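Local coordinates for putative membrane anchored protein (Corynebacterium diphtheriae, PDB 3LSO) that is of unknown function but is probably a membrane-anchored protein exposed outside the cell, with an elongated, all-beta body, at residues P109-S114 against N121-A126; P334-E339 against G376-E381; Q410-E415 against F429-Y434. All coordinates share one frame; numbering follows the deposited sequence.

Contact 1: P109-S114 against N121-A126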
loop_
_atom_site.group_PDB
_atom_site.type_symbol
_atom_site.label_atom_id
_atom_site.label_comp_id
_atom_site.label_asym_id
_atom_site.label_seq_id
_atom_site.Cartn_x
_atom_site.Cartn_y
_atom_site.Cartn_z
ATOM N N PRO B 109 0.833 6.285 36.646
ATOM C CA PRO B 109 0.372 6.832 37.915
ATOM C C PRO B 109 -0.840 7.730 37.738
ATOM O O PRO B 109 -0.896 8.512 36.783
ATOM C CB PRO B 109 1.578 7.627 38.425
ATOM C CG PRO B 109 2.583 7.624 37.302
ATOM C CD PRO B 109 2.284 6.461 36.458
ATOM N N GLY B 110 -1.813 7.574 38.632
ATOM C CA GLY B 110 -3.028 8.374 38.662
ATOM C C GLY B 110 -3.945 8.318 37.449
ATOM O O GLY B 110 -4.835 9.144 37.325
ATOM N N LEU B 111 -3.750 7.373 36.541
ATOM C CA LEU B 111 -4.690 7.224 35.438
ATOM C C LEU B 111 -5.441 5.899 35.484
ATOM O O LEU B 111 -4.883 4.849 35.858
ATOM C CB LEU B 111 -4.008 7.409 34.079
ATOM C CG LEU B 111 -2.952 8.507 33.947
ATOM C CD1 LEU B 111 -2.368 8.498 32.555
ATOM C CD2 LEU B 111 -3.502 9.870 34.250
ATOM N N SER B 112 -6.712 5.965 35.104
ATOM C CA SER B 112 -7.554 4.781 35.016
ATOM C C SER B 112 -8.562 4.925 33.881
ATOM O O SER B 112 -8.883 6.036 33.457
ATOM C CB SER B 112 -8.265 4.532 36.346
ATOM O OG SER B 112 -9.002 5.677 36.748
ATOM N N LEU B 113 -9.057 3.792 33.400
ATOM C CA LEU B 113 -9.929 3.764 32.253
ATOM C C LEU B 113 -11.049 2.764 32.453
ATOM O O LEU B 113 -10.870 1.564 32.285
ATOM C CB LEU B 113 -9.119 3.435 30.998
ATOM C CG LEU B 113 -9.744 3.449 29.594
ATOM C CD1 LEU B 113 -10.763 4.538 29.415
ATOM C CD2 LEU B 113 -8.655 3.635 28.585
ATOM N N SER B 114 -12.221 3.267 32.801
ATOM C CA SER B 114 -13.365 2.404 33.018
ATOM C C SER B 114 -14.537 2.761 32.105
ATOM O O SER B 114 -15.030 3.897 32.125
ATOM C CB SER B 114 -13.798 2.464 34.485
ATOM O OG SER B 114 -14.877 1.578 34.723
ATOM N N ASN B 121 -6.424 11.345 37.599
ATOM C CA ASN B 121 -6.552 11.527 39.020
ATOM C C ASN B 121 -5.357 12.191 39.659
ATOM O O ASN B 121 -4.227 11.992 39.226
ATOM C CB ASN B 121 -6.863 10.195 39.672
ATOM C CG ASN B 121 -8.105 9.574 39.107
ATOM O OD1 ASN B 121 -9.119 10.239 38.959
ATOM N ND2 ASN B 121 -8.033 8.303 38.763
ATOM N N ASP B 122 -5.644 13.013 40.673
ATOM C CA ASP B 122 -4.653 13.553 41.622
ATOM C C ASP B 122 -3.474 14.249 40.927
ATOM O O ASP B 122 -2.337 14.171 41.373
ATOM C CB ASP B 122 -4.199 12.455 42.622
ATOM C CG ASP B 122 -5.396 11.748 43.350
ATOM O OD1 ASP B 122 -6.582 12.164 43.222
ATOM O OD2 ASP B 122 -5.144 10.757 44.071
ATOM N N HIS B 123 -3.781 14.928 39.826
ATOM C CA HIS B 123 -2.814 15.631 38.993
ATOM C C HIS B 123 -2.915 17.136 39.196
ATOM O O HIS B 123 -2.021 17.877 38.796
ATOM C CB HIS B 123 -3.094 15.329 37.516
ATOM C CG HIS B 123 -2.152 14.340 36.903
ATOM N ND1 HIS B 123 -2.063 13.028 37.323
ATOM C CD2 HIS B 123 -1.266 14.467 35.885
ATOM C CE1 HIS B 123 -1.154 12.396 36.603
ATOM N NE2 HIS B 123 -0.658 13.246 35.722
ATOM N N LEU B 124 -4.020 17.582 39.790
ATOM C CA LEU B 124 -4.294 19.004 39.979
ATOM C C LEU B 124 -3.667 19.554 41.250
ATOM O O LEU B 124 -3.661 18.900 42.285
ATOM C CB LEU B 124 -5.800 19.245 40.003
ATOM C CG LEU B 124 -6.472 19.142 38.637
ATOM C CD1 LEU B 124 -7.972 18.945 38.759
ATOM C CD2 LEU B 124 -6.161 20.381 37.832
ATOM N N LYS B 125 -3.147 20.768 41.166
ATOM C CA LYS B 125 -2.519 21.405 42.319
ATOM C C LYS B 125 -3.233 22.717 42.671
ATOM O O LYS B 125 -3.416 23.584 41.805
ATOM C CB LYS B 125 -1.004 21.629 42.063
ATOM N N ALA B 126 -3.637 22.854 43.934
ATOM C CA ALA B 126 -4.324 24.058 44.402
ATOM C C ALA B 126 -3.522 24.888 45.404
ATOM O O ALA B 126 -2.934 24.357 46.358
ATOM C CB ALA B 126 -5.673 23.703 44.993
#

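Contact 2: P334-E339 against G376-E381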
loop_
_atom_site.group_PDB
_atom_site.type_symbol
_atom_site.label_atom_id
_atom_site.label_comp_id
_atom_site.label_asym_id
_atom_site.label_seq_id
_atom_site.Cartn_x
_atom_site.Cartn_y
_atom_site.Cartn_z
ATOM N N PRO B 334 23.460 9.557 -36.439
ATOM C CA PRO B 334 22.795 8.524 -37.209
ATOM C C PRO B 334 23.082 7.106 -36.707
ATOM O O PRO B 334 24.040 6.877 -35.976
ATOM C CB PRO B 334 23.426 8.691 -38.574
ATOM C CG PRO B 334 24.828 9.092 -38.268
ATOM C CD PRO B 334 24.713 9.990 -37.088
ATOM N N ILE B 335 22.245 6.158 -37.099
ATOM C CA ILE B 335 22.512 4.766 -36.836
ATOM C C ILE B 335 22.153 4.022 -38.113
ATOM O O ILE B 335 21.526 4.602 -39.014
ATOM C CB ILE B 335 21.684 4.214 -35.645
ATOM C CG1 ILE B 335 20.194 4.244 -35.956
ATOM C CG2 ILE B 335 21.973 4.989 -34.386
ATOM C CD1 ILE B 335 19.315 3.540 -34.917
ATOM N N ARG B 336 22.548 2.747 -38.179
ATOM C CA ARG B 336 22.279 1.886 -39.333
ATOM C C ARG B 336 21.343 0.791 -38.943
ATOM O O ARG B 336 21.643 0.052 -38.011
ATOM C CB ARG B 336 23.574 1.281 -39.812
ATOM C CG ARG B 336 24.639 2.341 -40.061
ATOM C CD ARG B 336 24.449 2.931 -41.454
ATOM N NE ARG B 336 24.753 1.944 -42.501
ATOM C CZ ARG B 336 24.552 2.164 -43.787
ATOM N NH1 ARG B 336 24.040 3.344 -44.169
ATOM N NH2 ARG B 336 24.869 1.230 -44.679
ATOM N N VAL B 337 20.199 0.712 -39.632
ATOM C CA VAL B 337 19.187 -0.315 -39.387
ATOM C C VAL B 337 18.837 -0.952 -40.719
ATOM O O VAL B 337 18.495 -0.262 -41.680
ATOM C CB VAL B 337 17.888 0.284 -38.767
ATOM C CG1 VAL B 337 16.735 -0.732 -38.753
ATOM C CG2 VAL B 337 18.125 0.824 -37.361
ATOM N N TYR B 338 18.905 -2.273 -40.767
ATOM C CA TYR B 338 18.627 -3.017 -41.975
ATOM C C TYR B 338 17.203 -3.546 -42.018
ATOM O O TYR B 338 16.463 -3.133 -42.887
ATOM C CB TYR B 338 19.635 -4.152 -42.110
ATOM C CG TYR B 338 21.048 -3.718 -41.794
ATOM C CD1 TYR B 338 21.592 -2.588 -42.416
ATOM C CD2 TYR B 338 21.851 -4.427 -40.876
ATOM C CE1 TYR B 338 22.861 -2.163 -42.161
ATOM C CE2 TYR B 338 23.160 -3.992 -40.609
ATOM C CZ TYR B 338 23.640 -2.842 -41.276
ATOM O OH TYR B 338 24.902 -2.355 -41.076
ATOM N N GLU B 339 16.827 -4.486 -41.139
ATOM C CA GLU B 339 15.444 -5.007 -41.106
ATOM C C GLU B 339 14.754 -4.666 -39.834
ATOM O O GLU B 339 15.372 -4.639 -38.766
ATOM C CB GLU B 339 15.406 -6.516 -41.152
ATOM C CG GLU B 339 14.741 -7.099 -42.321
ATOM C CD GLU B 339 14.740 -8.602 -42.209
ATOM O OE1 GLU B 339 14.408 -9.134 -41.101
ATOM O OE2 GLU B 339 15.110 -9.242 -43.222
ATOM N N GLY B 376 22.812 -4.597 -52.430
ATOM C CA GLY B 376 22.720 -3.623 -51.390
ATOM C C GLY B 376 21.570 -3.823 -50.439
ATOM O O GLY B 376 21.324 -2.945 -49.645
ATOM N N TYR B 377 20.858 -4.947 -50.489
ATOM C CA TYR B 377 20.009 -5.323 -49.358
ATOM C C TYR B 377 20.733 -6.414 -48.630
ATOM O O TYR B 377 21.211 -7.355 -49.261
ATOM C CB TYR B 377 18.626 -5.817 -49.791
ATOM C CG TYR B 377 17.737 -4.709 -50.301
ATOM C CD1 TYR B 377 17.789 -4.335 -51.640
ATOM C CD2 TYR B 377 16.862 -4.024 -49.469
ATOM C CE1 TYR B 377 17.014 -3.325 -52.149
ATOM C CE2 TYR B 377 16.058 -2.987 -49.991
ATOM C CZ TYR B 377 16.152 -2.656 -51.342
ATOM O OH TYR B 377 15.407 -1.669 -51.946
ATOM N N TYR B 378 20.826 -6.303 -47.310
ATOM C CA TYR B 378 21.622 -7.262 -46.541
ATOM C C TYR B 378 20.797 -8.389 -45.930
ATOM O O TYR B 378 19.850 -8.141 -45.206
ATOM C CB TYR B 378 22.420 -6.576 -45.419
ATOM C CG TYR B 378 23.360 -5.449 -45.816
ATOM C CD1 TYR B 378 24.038 -5.458 -47.032
ATOM C CD2 TYR B 378 23.595 -4.390 -44.939
ATOM C CE1 TYR B 378 24.885 -4.447 -47.373
ATOM C CE2 TYR B 378 24.475 -3.356 -45.275
ATOM C CZ TYR B 378 25.099 -3.399 -46.491
ATOM O OH TYR B 378 25.941 -2.381 -46.836
ATOM N N ASP B 379 21.213 -9.620 -46.199
ATOM C CA ASP B 379 20.562 -10.833 -45.710
ATOM C C ASP B 379 20.822 -10.972 -44.206
ATOM O O ASP B 379 21.989 -11.099 -43.790
ATOM C CB ASP B 379 21.173 -12.030 -46.474
ATOM C CG ASP B 379 20.419 -13.340 -46.283
ATOM O OD1 ASP B 379 19.684 -13.502 -45.288
ATOM O OD2 ASP B 379 20.581 -14.231 -47.149
ATOM N N PRO B 380 19.760 -10.956 -43.374
ATOM C CA PRO B 380 19.933 -11.095 -41.940
ATOM C C PRO B 380 20.301 -12.511 -41.553
ATOM O O PRO B 380 20.716 -12.756 -40.432
ATOM C CB PRO B 380 18.554 -10.778 -41.401
ATOM C CG PRO B 380 17.667 -11.211 -42.442
ATOM C CD PRO B 380 18.344 -10.791 -43.710
ATOM N N GLU B 381 20.136 -13.442 -42.474
ATOM C CA GLU B 381 20.565 -14.817 -42.254
ATOM C C GLU B 381 20.100 -15.374 -40.911
ATOM O O GLU B 381 20.921 -15.830 -40.085
ATOM C CB GLU B 381 22.069 -14.945 -42.407
ATOM C CG GLU B 381 22.498 -14.928 -43.852
ATOM C CD GLU B 381 24.006 -14.903 -44.016
ATOM O OE1 GLU B 381 24.729 -14.664 -43.022
ATOM O OE2 GLU B 381 24.467 -15.108 -45.157
#

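Contact 3: Q410-E415 against F429-Y434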
loop_
_atom_site.group_PDB
_atom_site.type_symbol
_atom_site.label_atom_id
_atom_site.label_comp_id
_atom_site.label_asym_id
_atom_site.label_seq_id
_atom_site.Cartn_x
_atom_site.Cartn_y
_atom_site.Cartn_z
ATOM N N GLN B 410 11.470 4.428 -35.583
ATOM C CA GLN B 410 11.373 3.594 -36.792
ATOM C C GLN B 410 10.280 2.533 -36.559
ATOM O O GLN B 410 10.449 1.629 -35.761
ATOM C CB GLN B 410 12.706 2.904 -37.091
ATOM C CG GLN B 410 13.964 3.793 -37.029
ATOM C CD GLN B 410 13.986 4.905 -38.068
ATOM O OE1 GLN B 410 13.654 6.048 -37.782
ATOM N NE2 GLN B 410 14.386 4.572 -39.274
ATOM N N THR B 411 9.154 2.630 -37.239
ATOM C CA THR B 411 7.973 1.869 -36.860
ATOM C C THR B 411 7.503 0.884 -37.933
ATOM O O THR B 411 7.415 1.206 -39.121
ATOM C CB THR B 411 6.831 2.831 -36.510
ATOM O OG1 THR B 411 7.270 3.710 -35.468
ATOM C CG2 THR B 411 5.611 2.097 -36.036
ATOM N N VAL B 412 7.195 -0.327 -37.516
ATOM C CA VAL B 412 6.459 -1.202 -38.381
ATOM C C VAL B 412 5.094 -1.494 -37.706
ATOM O O VAL B 412 5.012 -1.657 -36.483
ATOM C CB VAL B 412 7.287 -2.438 -38.648
ATOM C CG1 VAL B 412 7.974 -2.856 -37.395
ATOM C CG2 VAL B 412 6.422 -3.555 -39.167
ATOM N N SER B 413 4.023 -1.476 -38.484
ATOM C CA SER B 413 2.702 -1.848 -37.980
ATOM C C SER B 413 2.002 -2.827 -38.900
ATOM O O SER B 413 2.273 -2.890 -40.105
ATOM C CB SER B 413 1.825 -0.622 -37.756
ATOM O OG SER B 413 1.619 0.114 -38.944
ATOM N N ALA B 414 1.122 -3.628 -38.330
ATOM C CA ALA B 414 0.473 -4.652 -39.128
ATOM C C ALA B 414 -0.748 -5.155 -38.405
ATOM O O ALA B 414 -1.026 -4.723 -37.295
ATOM C CB ALA B 414 1.440 -5.799 -39.410
ATOM N N GLU B 415 -1.478 -6.075 -39.023
ATOM C CA GLU B 415 -2.623 -6.646 -38.347
ATOM C C GLU B 415 -2.514 -8.124 -38.272
ATOM O O GLU B 415 -2.036 -8.763 -39.209
ATOM C CB GLU B 415 -3.911 -6.266 -39.033
ATOM C CG GLU B 415 -4.178 -4.791 -38.908
ATOM C CD GLU B 415 -5.568 -4.406 -39.386
ATOM O OE1 GLU B 415 -6.437 -5.317 -39.546
ATOM O OE2 GLU B 415 -5.778 -3.184 -39.603
ATOM N N PHE B 429 3.757 -9.137 -28.534
ATOM C CA PHE B 429 4.425 -9.188 -29.813
ATOM C C PHE B 429 5.913 -8.849 -29.679
ATOM O O PHE B 429 6.336 -8.220 -28.698
ATOM C CB PHE B 429 3.712 -8.277 -30.790
ATOM C CG PHE B 429 2.343 -8.748 -31.122
ATOM C CD1 PHE B 429 2.111 -9.492 -32.256
ATOM C CD2 PHE B 429 1.279 -8.492 -30.271
ATOM C CE1 PHE B 429 0.855 -9.942 -32.561
ATOM C CE2 PHE B 429 -0.008 -8.950 -30.582
ATOM C CZ PHE B 429 -0.208 -9.674 -31.727
ATOM N N GLN B 430 6.714 -9.280 -30.645
ATOM C CA GLN B 430 8.128 -8.947 -30.638
ATOM C C GLN B 430 8.474 -8.129 -31.845
ATOM O O GLN B 430 7.771 -8.191 -32.864
ATOM C CB GLN B 430 8.959 -10.225 -30.668
ATOM C CG GLN B 430 8.760 -11.123 -29.442
ATOM C CD GLN B 430 9.568 -12.401 -29.518
ATOM O OE1 GLN B 430 9.677 -13.027 -30.570
ATOM N NE2 GLN B 430 10.148 -12.793 -28.397
HETATM N N MSE B 431 9.568 -7.381 -31.764
HETATM C CA MSE B 431 10.182 -6.796 -32.977
HETATM C C MSE B 431 11.423 -7.590 -33.316
HETATM O O MSE B 431 12.257 -7.874 -32.428
HETATM C CB MSE B 431 10.578 -5.335 -32.772
HETATM C CG MSE B 431 10.710 -4.525 -34.079
HETATM SE SE MSE B 431 11.197 -2.688 -33.674
HETATM C CE MSE B 431 10.539 -1.852 -35.258
ATOM N N GLY B 432 11.532 -7.970 -34.584
ATOM C CA GLY B 432 12.771 -8.525 -35.140
ATOM C C GLY B 432 13.624 -7.340 -35.594
ATOM O O GLY B 432 13.090 -6.392 -36.177
ATOM N N VAL B 433 14.924 -7.345 -35.292
ATOM C CA VAL B 433 15.789 -6.271 -35.766
ATOM C C VAL B 433 17.096 -6.815 -36.288
ATOM O O VAL B 433 17.633 -7.785 -35.760
ATOM C CB VAL B 433 16.100 -5.245 -34.679
ATOM C CG1 VAL B 433 14.849 -4.643 -34.212
ATOM C CG2 VAL B 433 16.748 -5.920 -33.499
ATOM N N TYR B 434 17.611 -6.168 -37.321
ATOM C CA TYR B 434 18.935 -6.469 -37.828
ATOM C C TYR B 434 19.470 -5.083 -38.099
ATOM O O TYR B 434 18.888 -4.354 -38.935
ATOM C CB TYR B 434 18.839 -7.299 -39.116
ATOM C CG TYR B 434 20.127 -7.519 -39.855
ATOM C CD1 TYR B 434 21.330 -7.766 -39.165
ATOM C CD2 TYR B 434 20.158 -7.511 -41.255
ATOM C CE1 TYR B 434 22.535 -7.968 -39.859
ATOM C CE2 TYR B 434 21.363 -7.724 -41.968
ATOM C CZ TYR B 434 22.528 -7.944 -41.252
ATOM O OH TYR B 434 23.687 -8.169 -41.912
#

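Contact 1: P109-S114 against N121-A126
The imidazole of His123 meets segment 109-114 through its rim: Pro109 O lies near the ring plane, 3.9 Å from CE1 of His123. Leu111 CD2 comes to the same carbon of His123 obliquely, 4.2 Å away, and the two side chains cross at about a right angle. In the ring plane, at ND1, lies the O of Asn121, which accepts a hydrogen bond of 3.1 Å from ND1 of His123. This donor stands 35° out of the carbonyl plane, so the oxygen is met from above that plane, and the bond helps to set the rotation of the imidazole from within its own segment. The same Asn121 makes the hydrogen bond that joins the two segments. Its N reaches Gly110 O at 2.7 Å. CB of Asn121 lies 3.3 Å from Gly110 O, and with CG anti to the carbonyl carbon (chi1 -57°) the amide is carried toward strand 111-114, where ND2 of Asn121 comes to 3.4 Å from Ser112 OG. The other amide atom, OD1, accepts from the hydroxyls of Ser93 and Ser119. Gly110, with positive phi, turns the chain into strand 111-114. The contact sits at the open end of an antiparallel beta hairpin made with strand 117-129, near a break in the latter. Ser112 continues the pairing by backbone bonds to Ser119, Leu111 and His123 rest on Val142 and Ile140 of strand 132-146, and Leu124 packs against Leu89 and Ile94 of strand 87-97.

Contact 2: P334-E339 against G376-E381
Tyr378 sets the edge of its ring against one face of Tyr338 in a T-shaped stack, with centroids 5.1 Å apart and planes at 76°. The touching atom is CD2 of Tyr378, 3.6 Å from CE1 of Tyr338 and displaced toward the rim of the Tyr338 ring. With CG anti to the carbonyl carbon (chi1 -44°), Tyr338 holds its ring beside its backbone N with one face to Tyr378. A second touch lies one residue along the strand, where the extended Glu339 crosses Pro380 at about a right angle and OE2 of Glu339 comes to 3.3 Å from CG of Pro380. That carboxylate is held by its own partners: OE2 by Thr365 OG1, OE1 by Tyr393 OH and Trp382 NE1. Further out, Tyr402 meets both tyrosine rings, and its OH bonds to Tyr378 N. Tyr338 and Glu339 together form a classic beta bulge opposite Tyr434 of strand 425-435, which turns both of their CB atoms toward the loop 376-381 lying over this strand. Around Pro380 the loop bends in an Asx turn, in which Asp379 OD1 accepts from Glu381 N at 2.9 Å.

Contact 3: Q410-E415 against F429-Y434
Met431, present as selenomethionine, lays its terminal methyl against Val412, with CE of Met431 3.5 Å from CG1 of Val412. The two side chains slide past each other in opposite directions, each starting from its own backbone and pointing at the facing strand. Met431 carries CG anti to its N (chi1 -158°) and stays extended beyond it, a shape that takes CE to the far strand. There the methyl also comes within 3.5 Å of the backbone O of Gln410, so one carbon touches both a valine branch and a main-chain carbonyl. Val412 offers CG1 from the position between its backbone N and carbonyl carbon, with CG2 beside the carbonyl carbon instead. Met431 and Val412 are both buried, and no hydrogen bond passes between the segments, whose closest CA atoms, those of Val412 and Met431, are 8.6 Å apart. This is packing across the interior of a beta sandwich: strand 410-417 belongs to one antiparallel sheet, next to strands 321-329 and 349-357, and strand 425-435 belongs to the opposing sheet, next to strands 335-343 and 440-453. Around the pair, Ile340 touches both Val412 and Met431, and Ile342 adds to the valine side. Leu328, from the sheet of Val412, and Ile446, from the sheet of Met431, pack on the selenomethionine. Nearer one end of strand 425-435, Phe429 rests on Val324 and meets the ring of Phe416.

How the contacts relate
From the N terminus, contact 1 comes first and closes a short hairpin within the DIP2116-like N-terminal region. The chain then runs on through a further set of strands, 203-285, before contact 2 closes a longer excursion, from strand 335-343 out to loop 376-381. Contact 3 follows with a connection of 13 residues, part of it strand, between its segments. The three are in series, neither nested nor crossed. Contact 1 stands alone, its centre about 77 Å from that of contact 3, on the opposite side of the chain's centre. Contacts 2 and 3 adjoin through Tyr434: neighbouring strands 335-343 and 425-435 share one sheet, which the first covers with a loop and the second packs against the facing sheet.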